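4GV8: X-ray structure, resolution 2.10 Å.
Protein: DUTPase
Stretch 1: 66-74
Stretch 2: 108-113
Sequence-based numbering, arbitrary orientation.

Stretch 1, residues 66-74: GVSSKTHLV
Stretch 2, residues 108-113: FDIKGE

The end of a helix and a tight turn in the same DUTPase chain meet in a small, purely van der Waals contact, with no hydrogen bond crossing between the atoms modelled and each partner holding its own shape through internal bonds. The example illustrates a general principle: polar groups can be used up in fixing local backbone conformation, leaving methyl and methylene groups to pack against side-chain carbon and against turn backbone.

In stretch 1, residues 66-70 finish a helix, with phi/psi near -60/-50 for V67 and S68 and loosening to -104/-9 at K70. T71 leaves helical geometry at -134/176, H72 follows at -91/7, and a strand begins at L73 and runs on through V74. The exit is tied by T71, whose p rotamer (chi1 73°) brings OG1 back to V67 O at 2.6 Å; the same OG1 accepts from L73 N at 3.2 Å. One hydroxyl thus links the last helical turn to the start of the strand. K70 N to G66 O, at 3.1 Å, keeps the final turn wound.

Stretch 2 folds as a type I beta turn from D109 to G112, with I110 at -73/-11 and K111, modelled only to CB, at -85/-3, closed by G112 N to D109 O at 3.0 Å. D109, with chi1 at 63° (p), directs OD1 to E113 N at 3.1 Å and, through a weak bond, to K111 N at 3.0 Å. D109 N to E113 O, also 3.0 Å, completes the loop. G112 adopts 77/13, where a CB would be jammed against the preceding carbonyl oxygen; an ideal CB would also lie 3.5 Å from K70 O.

The register sets V67 CA 5.6 Å from I110 CA and T71 CA 5.8 Å from G112 CA, so both stretches advance in the same sense past one another. I110, with chi1 67° (p) and chi2 154° (t), contributes the largest covered area. Its CD1 lies 4.1 Å from CG2 of V67 (chi1 t), and its CG2 lies 3.8 Å from CD1 of L73 (chi1 m, chi2 t). These apolar contacts bring the I110 side chain against both the helix and the strand that follows it.

The T71 methyl packs against the turn backbone: CG2 is 3.6 Å from I110 O, 3.8 Å from D109 O and 3.9 Å from G112 N. With OG1 engaged within its own stretch, the threonine presents its carbon to the turn. The K70 side chain, modelled only as far as CE (chi1 m, chi2 and chi3 t), brings CD to 4.2 Å from K111 O. The whole contact buries 258 Å², both sides summed.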

# COMPACT_ATOMS: atom_id res chain seq x y z
N GLY B 66 2.72 -0.34 -14.01
CA GLY B 66 2.36 -1.18 -15.15
C GLY B 66 2.04 -2.59 -14.65
O GLY B 66 0.95 -3.13 -14.92
N VAL B 67 2.93 -3.19 -13.90
CA VAL B 67 2.64 -4.53 -13.32
C VAL B 67 1.35 -4.49 -12.50
O VAL B 67 0.41 -5.31 -12.63
CB VAL B 67 3.78 -5.01 -12.41
CG1 VAL B 67 3.34 -6.29 -11.67
CG2 VAL B 67 5.08 -5.22 -13.22
N SER B 68 1.28 -3.47 -11.68
CA SER B 68 0.15 -3.34 -10.73
C SER B 68 -1.22 -3.19 -11.42
O SER B 68 -2.21 -3.86 -11.06
CB SER B 68 0.47 -2.12 -9.83
OG SER B 68 -0.56 -1.88 -8.92
N SER B 69 -1.31 -2.27 -12.39
CA SER B 69 -2.53 -1.96 -13.05
C SER B 69 -2.97 -3.02 -14.03
O SER B 69 -4.16 -3.18 -14.27
CB SER B 69 -2.45 -0.61 -13.78
OG SER B 69 -1.40 -0.62 -14.72
N LYS B 70 -2.02 -3.76 -14.55
CA LYS B 70 -2.29 -4.64 -15.66
C LYS B 70 -2.38 -6.09 -15.22
O LYS B 70 -2.76 -6.93 -16.01
CB LYS B 70 -1.19 -4.49 -16.72
CG LYS B 70 -1.18 -3.21 -17.55
CD LYS B 70 0.11 -3.18 -18.45
CE LYS B 70 0.19 -2.03 -19.47
N THR B 71 -2.03 -6.41 -13.99
CA THR B 71 -2.05 -7.80 -13.57
C THR B 71 -2.73 -7.92 -12.21
O THR B 71 -3.08 -6.93 -11.55
CB THR B 71 -0.60 -8.42 -13.52
OG1 THR B 71 0.07 -7.88 -12.41
CG2 THR B 71 0.23 -8.16 -14.86
N HIS B 72 -2.89 -9.15 -11.76
CA HIS B 72 -3.41 -9.41 -10.40
C HIS B 72 -2.37 -9.51 -9.37
O HIS B 72 -2.66 -9.90 -8.22
CB HIS B 72 -4.22 -10.70 -10.44
CG HIS B 72 -5.49 -10.55 -11.20
ND1 HIS B 72 -6.50 -9.77 -10.75
CD2 HIS B 72 -5.87 -11.04 -12.45
CE1 HIS B 72 -7.51 -9.83 -11.63
NE2 HIS B 72 -7.12 -10.60 -12.68
N LEU B 73 -1.13 -9.21 -9.77
CA LEU B 73 0.02 -9.33 -8.88
C LEU B 73 0.11 -8.10 -8.00
O LEU B 73 0.38 -7.00 -8.49
CB LEU B 73 1.28 -9.51 -9.69
CG LEU B 73 1.41 -10.79 -10.51
CD1 LEU B 73 2.70 -10.67 -11.31
CD2 LEU B 73 1.38 -12.07 -9.66
N VAL B 74 -0.16 -8.32 -6.70
CA VAL B 74 -0.24 -7.27 -5.68
C VAL B 74 1.01 -7.44 -4.81
O VAL B 74 1.22 -8.48 -4.17
CB VAL B 74 -1.52 -7.37 -4.78
CG1 VAL B 74 -1.57 -6.27 -3.70
CG2 VAL B 74 -2.82 -7.35 -5.61
N PHE B 108 0.20 -16.13 -17.82
CA PHE B 108 0.45 -14.70 -17.88
C PHE B 108 1.81 -14.39 -17.31
O PHE B 108 2.31 -15.05 -16.36
CB PHE B 108 -0.62 -13.95 -17.13
CG PHE B 108 -1.98 -14.02 -17.79
CD1 PHE B 108 -3.02 -14.73 -17.21
CD2 PHE B 108 -2.21 -13.36 -18.97
CE1 PHE B 108 -4.26 -14.77 -17.83
CE2 PHE B 108 -3.46 -13.36 -19.58
CZ PHE B 108 -4.48 -14.09 -19.01
N ASP B 109 2.42 -13.39 -17.93
CA ASP B 109 3.59 -12.74 -17.40
C ASP B 109 3.23 -11.35 -16.81
O ASP B 109 2.04 -10.92 -16.80
CB ASP B 109 4.70 -12.66 -18.46
CG ASP B 109 4.33 -11.82 -19.69
OD1 ASP B 109 3.54 -10.82 -19.61
OD2 ASP B 109 4.89 -12.19 -20.73
N ILE B 110 4.27 -10.68 -16.31
CA ILE B 110 4.12 -9.41 -15.59
C ILE B 110 3.78 -8.22 -16.53
O ILE B 110 3.44 -7.18 -16.04
CB ILE B 110 5.37 -9.07 -14.69
CG1 ILE B 110 6.63 -8.79 -15.55
CG2 ILE B 110 5.59 -10.16 -13.66
CD1 ILE B 110 7.70 -7.89 -14.92
N LYS B 111 3.88 -8.39 -17.85
CA LYS B 111 3.36 -7.40 -18.85
C LYS B 111 1.84 -7.61 -19.15
O LYS B 111 1.22 -6.88 -19.97
CB LYS B 111 4.21 -7.48 -20.15
N GLY B 112 1.24 -8.66 -18.56
CA GLY B 112 -0.15 -9.03 -18.92
C GLY B 112 -0.33 -9.77 -20.25
O GLY B 112 -1.45 -9.89 -20.73
N GLU B 113 0.77 -10.26 -20.84
CA GLU B 113 0.75 -11.07 -22.06
C GLU B 113 0.78 -12.56 -21.71
O GLU B 113 1.05 -12.94 -20.56
CB GLU B 113 1.97 -10.80 -22.93
CG GLU B 113 2.09 -9.39 -23.49
CD GLU B 113 3.56 -9.05 -23.79
OE1 GLU B 113 4.44 -9.96 -23.73
OE2 GLU B 113 3.84 -7.87 -24.06